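Local coordinates for YfdX protein (Salmonella enterica I, PDB 6A02) that is of unknown molecular mechanism but is linked to both antibiotic stress and virulence in Salmonella Typhi, at residues Lys16-Ala21 with Thr59-Tyr64; Asp27-Ser31 with Leu46-Ala50; Asp142-Ala146 with Leu161-Ala165. All coordinates share one frame; numbering follows the deposited sequence. Where two conformers were deposited one is given.

Contact 1: residues Lys16-Ala21 with Thr59-Tyr64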
# COMPACT_ATOMS: atom_id res chain seq x y z
N LYS A 16 22.53 10.55 -2.66
CA LYS A 16 22.56 9.98 -1.32
C LYS A 16 21.17 9.85 -0.73
O LYS A 16 20.29 10.70 -0.95
CB LYS A 16 23.47 10.81 -0.41
CG LYS A 16 24.95 10.55 -0.67
CD LYS A 16 25.85 11.53 0.07
CE LYS A 16 27.33 11.23 -0.19
NZ LYS A 16 28.17 12.46 -0.27
N ILE A 17 20.98 8.78 0.03
CA ILE A 17 19.73 8.44 0.72
C ILE A 17 20.00 8.50 2.22
O ILE A 17 21.03 8.00 2.68
CB ILE A 17 19.28 7.02 0.32
CG1 ILE A 17 19.03 6.91 -1.20
CG2 ILE A 17 18.05 6.62 1.11
CD1 ILE A 17 18.93 5.47 -1.69
N SER A 18 19.08 9.10 2.98
CA SER A 18 19.30 9.32 4.41
C SER A 18 18.86 8.11 5.22
O SER A 18 17.67 7.89 5.44
CB SER A 18 18.60 10.58 4.91
OG SER A 18 18.73 10.66 6.33
N GLY A 19 19.83 7.33 5.70
CA GLY A 19 19.50 6.26 6.61
C GLY A 19 19.01 6.74 7.96
O GLY A 19 18.20 6.07 8.61
N GLN A 20 19.48 7.91 8.40
CA GLN A 20 19.00 8.47 9.66
C GLN A 20 17.52 8.82 9.56
O GLN A 20 16.75 8.54 10.49
CB GLN A 20 19.79 9.72 10.04
CG GLN A 20 21.21 9.46 10.51
CD GLN A 20 21.95 10.76 10.73
OE1 GLN A 20 22.07 11.58 9.81
NE2 GLN A 20 22.44 10.97 11.95
N ALA A 21 17.10 9.44 8.46
CA ALA A 21 15.70 9.80 8.32
C ALA A 21 14.82 8.58 8.13
O ALA A 21 13.67 8.56 8.58
CB ALA A 21 15.51 10.77 7.15
N THR A 59 25.00 16.15 10.30
CA THR A 59 24.54 15.67 9.01
C THR A 59 24.35 16.83 8.05
O THR A 59 23.79 17.87 8.41
CB THR A 59 23.21 14.92 9.19
OG1 THR A 59 23.44 13.78 10.02
CG2 THR A 59 22.65 14.48 7.84
N ASP A 60 24.83 16.65 6.83
CA ASP A 60 24.64 17.63 5.76
C ASP A 60 23.36 17.25 5.03
O ASP A 60 23.36 16.42 4.11
CB ASP A 60 25.84 17.62 4.83
CG ASP A 60 25.70 18.58 3.67
OD1 ASP A 60 24.68 19.31 3.59
OD2 ASP A 60 26.60 18.60 2.82
N TRP A 61 22.25 17.87 5.43
CA TRP A 61 20.95 17.49 4.89
C TRP A 61 20.80 17.82 3.42
O TRP A 61 19.96 17.20 2.74
CB TRP A 61 19.84 18.09 5.76
CG TRP A 61 19.86 17.47 7.13
CD1 TRP A 61 20.38 18.01 8.27
CD2 TRP A 61 19.39 16.17 7.47
NE1 TRP A 61 20.26 17.12 9.31
CE2 TRP A 61 19.64 15.98 8.85
CE3 TRP A 61 18.77 15.14 6.76
CZ2 TRP A 61 19.30 14.81 9.52
CZ3 TRP A 61 18.43 13.97 7.43
CH2 TRP A 61 18.69 13.82 8.79
N ASN A 62 21.59 18.76 2.89
CA ASN A 62 21.54 19.06 1.46
C ASN A 62 21.81 17.82 0.61
O ASN A 62 21.31 17.73 -0.52
CB ASN A 62 22.59 20.12 1.10
CG ASN A 62 22.39 21.43 1.84
OD1 ASN A 62 21.45 22.17 1.56
ND2 ASN A 62 23.30 21.72 2.76
N LEU A 63 22.59 16.87 1.13
CA LEU A 63 22.99 15.71 0.34
C LEU A 63 21.80 14.85 -0.06
O LEU A 63 21.89 14.11 -1.05
CB LEU A 63 23.96 14.84 1.13
CG LEU A 63 25.29 15.51 1.51
CD1 LEU A 63 26.15 14.55 2.31
CD2 LEU A 63 26.00 15.97 0.26
N TYR A 64 20.69 14.93 0.67
CA TYR A 64 19.56 14.01 0.47
C TYR A 64 18.39 14.66 -0.24
O TYR A 64 17.38 13.98 -0.49
CB TYR A 64 19.11 13.45 1.82
CG TYR A 64 20.26 13.01 2.68
CD1 TYR A 64 20.96 11.85 2.39
CD2 TYR A 64 20.66 13.76 3.78
CE1 TYR A 64 22.04 11.45 3.17
CE2 TYR A 64 21.73 13.37 4.57
CZ TYR A 64 22.40 12.21 4.26
OH TYR A 64 23.46 11.82 5.05
O HOH W 1 23.62 13.19 -3.04
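With chi1 of Ser18 at 174°, its OG stands anti to the backbone N, turned to Ala21 N and near Trp61, while Gln20, extended beyond CG, runs past Thr59 in the opposite direction until the amide oxygen reaches the threonine hydroxyl. Thr59 OG1 donates to Gln20 OE1 across 2.6 Å, in the carbonyl plane and on a lone pair, with a C=O...donor angle of 123°. The other end of the same amide, NE2, is hydrogen-bonded to Asp56 OD2; with both ends held, the rotation of the group is restrained. Ser18 does two things at once. As the N-cap of helix 19-36, its OG accepts from Ala21 N at 2.9 Å; its CB points toward the Tyr64 ring and makes a CH-pi contact over it, 3.7 Å from the centroid and 13° off the normal. Leu63 CB lies over the opposite face of that ring. Ser18 OG also comes within 3.5 Å of Trp61 CZ3, and Ala21 CB meets the edge of the indole, whose one face is covered by Thr59 CG2. At the outer end, Lys16 and Leu63 lie side by side, CD of the lysine 3.8 Å from CD1 of the leucine, and a water joins Lys16 N to Leu63 O. Trp61 NE1 is hydrogen-bonded to Asp56 O, and Arg140 makes a cation-pi contact with the ring. The contact thus packs the 3-10 segment 61-64 against the start of helix 19-36, with strand 77-89 touching Ala21 and Tyr64 through Ile79, and helix 40-54 meeting Gln20 and Ala21 through Leu53 and Leu54.

Contact 2: residues Asp27-Ser31 with Leu46-Ala50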
# COMPACT_ATOMS: atom_id res chain seq x y z
N ASP A 27 11.03 5.01 13.86
CA ASP A 27 10.82 5.37 15.26
C ASP A 27 9.48 6.08 15.47
O ASP A 27 8.82 5.88 16.50
CB ASP A 27 11.96 6.26 15.76
CG ASP A 27 13.28 5.52 15.89
OD1 ASP A 27 13.30 4.27 15.79
OD2 ASP A 27 14.30 6.22 16.12
N ILE A 28 9.08 6.92 14.51
CA ILE A 28 7.81 7.64 14.59
C ILE A 28 6.64 6.66 14.63
O ILE A 28 5.70 6.81 15.42
CB ILE A 28 7.70 8.63 13.41
CG1 ILE A 28 8.58 9.85 13.67
CG2 ILE A 28 6.27 9.06 13.16
CD1 ILE A 28 8.75 10.71 12.43
N GLY A 29 6.67 5.63 13.77
CA GLY A 29 5.61 4.64 13.79
C GLY A 29 5.56 3.85 15.09
O GLY A 29 4.48 3.60 15.63
N MET A 30 6.72 3.44 15.59
CA MET A 30 6.76 2.70 16.85
C MET A 30 6.28 3.58 18.00
O MET A 30 5.55 3.12 18.89
CB MET A 30 8.17 2.18 17.12
CG MET A 30 8.66 1.12 16.12
SD MET A 30 10.22 0.35 16.60
CE MET A 30 9.81 0.09 18.33
N SER A 31 6.66 4.86 17.98
CA SER A 31 6.21 5.79 19.01
C SER A 31 4.70 5.86 19.04
O SER A 31 4.08 5.77 20.11
CB SER A 31 6.82 7.17 18.75
OG SER A 31 6.35 8.13 19.68
N LEU A 46 11.06 7.06 21.90
CA LEU A 46 11.17 6.80 20.48
C LEU A 46 11.05 8.08 19.66
O LEU A 46 11.80 8.29 18.70
CB LEU A 46 10.10 5.78 20.06
CG LEU A 46 10.35 4.37 20.58
CD1 LEU A 46 9.06 3.57 20.59
CD2 LEU A 46 11.40 3.67 19.73
N ALA A 47 10.13 8.96 20.05
CA ALA A 47 10.00 10.24 19.35
C ALA A 47 11.23 11.11 19.58
O ALA A 47 11.66 11.83 18.67
CB ALA A 47 8.72 10.96 19.79
N ALA A 48 11.81 11.05 20.78
CA ALA A 48 13.04 11.79 21.04
C ALA A 48 14.18 11.29 20.17
O ALA A 48 14.99 12.08 19.67
CB ALA A 48 13.41 11.71 22.52
N GLN A 49 14.27 9.97 19.97
CA GLN A 49 15.29 9.46 19.07
C GLN A 49 15.06 9.95 17.64
O GLN A 49 16.00 10.35 16.95
CB GLN A 49 15.35 7.93 19.10
CG GLN A 49 15.76 7.30 20.43
CD GLN A 49 15.58 5.79 20.44
OE1 GLN A 49 15.04 5.21 19.50
NE2 GLN A 49 16.04 5.15 21.51
N ALA A 50 13.80 9.94 17.19
CA ALA A 50 13.50 10.45 15.86
C ALA A 50 13.89 11.92 15.73
O ALA A 50 14.43 12.34 14.70
CB ALA A 50 12.02 10.25 15.55
O HOH W 2 14.62 2.41 18.09
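Leu46 overlaps the backbone of the facing helix, its CD1 lying 3.8 Å from both Met30 C and Ser31 N, while its CB packs against Ser31 CB. The CB of Met30 touches the same methyl, so this leucine branch touches two consecutive residues of helix 19-36. Ser31 in turn directs its side chain at Ala47: with chi1 at 177°, OG is anti to the backbone N and comes to 3.7 Å from Ala47 CB. That contact is simple packing, since the hydroxyl is hydrogen-bonded to Ala43 O, one turn earlier on the facing helix; a buried polar atom is thereby satisfied by a main-chain carbonyl.

Segments 27-31 and 46-50 belong to consecutive helices, 19-36 and 40-54, joined by a short turn into an antiparallel helical hairpin. Their local axes approach to 8.2 Å with 162° between their N-to-C directions, a close spacing consistent with the small residues Ser31, Ala47 and Ala50 at the interface. Ala50 CB sits between two residues of the other helix, 3.9 Å from Ile28 CG1 and near Asp27 CB. The rest of the Ile28 side chain turns from the hairpin toward helices 136-151 and 155-167.

Asp27 rests its CB against Leu46 O, at 3.6 Å, and its OD1 takes a direct hydrogen bond from Gln23 NE2 on its own helix. In the conformer given for Gln49, the Asp27 and Gln49 side chains cross at about a right angle, with carboxylate and amide planes 56° apart. A water tentatively bridges Asp27 OD1 and Gln49 OE1 through two long bonds, and Met30 also packs on Asn9 of a second subunit.

Contact 3: residues Asp142-Ala146 with Leu161-Ala165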
# COMPACT_ATOMS: atom_id res chain seq x y z
N ASP A 142 6.43 18.02 12.96
CA ASP A 142 5.53 17.01 13.51
C ASP A 142 6.14 16.34 14.74
O ASP A 142 5.47 16.14 15.75
CB ASP A 142 5.22 15.94 12.46
CG ASP A 142 4.34 16.42 11.32
OD1 ASP A 142 3.69 17.49 11.44
OD2 ASP A 142 4.30 15.70 10.30
N VAL A 143 7.42 15.97 14.66
CA VAL A 143 8.05 15.24 15.76
C VAL A 143 8.19 16.12 16.99
O VAL A 143 7.83 15.73 18.10
CB VAL A 143 9.39 14.64 15.33
CG1 VAL A 143 10.09 13.97 16.52
CG2 VAL A 143 9.16 13.63 14.23
N THR A 144 8.74 17.33 16.80
CA THR A 144 8.95 18.21 17.93
C THR A 144 7.63 18.59 18.58
O THR A 144 7.51 18.62 19.81
CB THR A 144 9.72 19.45 17.49
OG1 THR A 144 11.02 19.06 17.03
CG2 THR A 144 9.87 20.42 18.66
N THR A 145 6.61 18.87 17.76
CA THR A 145 5.31 19.23 18.31
C THR A 145 4.66 18.03 19.00
O THR A 145 4.05 18.19 20.06
CB THR A 145 4.41 19.81 17.22
OG1 THR A 145 5.09 20.90 16.57
CG2 THR A 145 3.13 20.35 17.84
N ALA A 146 4.81 16.83 18.44
CA ALA A 146 4.26 15.65 19.11
C ALA A 146 4.90 15.44 20.48
O ALA A 146 4.21 15.10 21.44
CB ALA A 146 4.44 14.41 18.24
N LEU A 161 -0.34 13.69 15.09
CA LEU A 161 0.79 14.31 14.40
C LEU A 161 1.80 13.28 13.92
O LEU A 161 2.38 13.43 12.84
CB LEU A 161 1.49 15.30 15.32
CG LEU A 161 0.95 16.72 15.33
CD1 LEU A 161 1.80 17.52 16.27
CD2 LEU A 161 1.00 17.30 13.93
N LEU A 162 2.04 12.23 14.71
CA LEU A 162 2.91 11.16 14.25
C LEU A 162 2.33 10.47 13.02
O LEU A 162 3.07 10.16 12.07
CB LEU A 162 3.14 10.15 15.38
CG LEU A 162 3.85 10.72 16.61
CD1 LEU A 162 3.90 9.65 17.68
CD2 LEU A 162 5.25 11.19 16.27
N LYS A 163 1.01 10.26 12.99
CA LYS A 163 0.38 9.66 11.82
C LYS A 163 0.49 10.59 10.61
O LYS A 163 0.78 10.13 9.50
CB LYS A 163 -1.09 9.35 12.12
CG LYS A 163 -1.82 8.62 10.97
CD LYS A 163 -1.11 7.30 10.64
CE LYS A 163 -1.86 6.47 9.60
NZ LYS A 163 -1.21 5.13 9.42
N SER A 164 0.29 11.89 10.83
CA SER A 164 0.45 12.86 9.75
C SER A 164 1.85 12.82 9.17
O SER A 164 2.02 12.88 7.94
CB SER A 164 0.14 14.26 10.26
OG SER A 164 0.27 15.19 9.21
N ALA A 165 2.87 12.70 10.03
CA ALA A 165 4.23 12.56 9.50
C ALA A 165 4.36 11.33 8.60
O ALA A 165 4.97 11.40 7.52
CB ALA A 165 5.24 12.50 10.65
O HOH W 3 2.68 16.20 8.47
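Apolar packing centres on Leu161 and Ala146. Leu161 CD1 presses on Thr145 CG2 at 3.5 Å, tighter than usual for two carbons, and also lies against the backbone N of Ala146. Ala146 CB is 3.9 Å from Leu162 CD2 and also meets CB of Leu161. CG of Leu162 is anti to its carbonyl carbon (chi1 -62°), and the branch bends back to this alanine although its CB is directed away from helix 136-151.

Among polar groups, the Asp142 carboxylate packs against carbon atoms of helix 155-167: OD2 lies 3.2 Å from Ala165 CA, while OD1 faces Leu161 CD2. It makes no direct hydrogen bond to segment 161-165, the angle at Ala165 N being poor. A water near both OD2 and Ser164 OG may bridge the helices, though its approach to OD2 is doubtfully short. The hydroxyl of Thr145 turns instead to Lys141 O within its own helix.

From a third subunit, Tyr91 packs on Thr145, Glu89 on Leu161 and Ala88 on Ser164, so this surface also contributes to the assembly. Running 171° apart with local axes 9.0 Å from each other, the segments form the antiparallel pairing of a helical hairpin, made by consecutive helices 136-151 and 155-167.

Contacts 2 and 3 are buried contacts within two helical hairpins that pack on each other, with centres about 10 Å apart. Ile28 CD1 lies 3.5 Å from Val143 CG2, and Ser31 OG is equally close to Leu162 CD1, so the two pairs combine into a four-helix cluster. Contact 1 lies apart, beside strand 77-89, its centre about 18 Å from that of contact 2 and about 20 Å from that of contact 3, and touches neither. Helix 19-36 begins in contact 1 and runs through contact 2, which is nested inside the loop that contact 1 closes. A sodium ion is about 8 Å from the side chain of Met30, and one is about 8 Å from that of Leu162, too far for coordination.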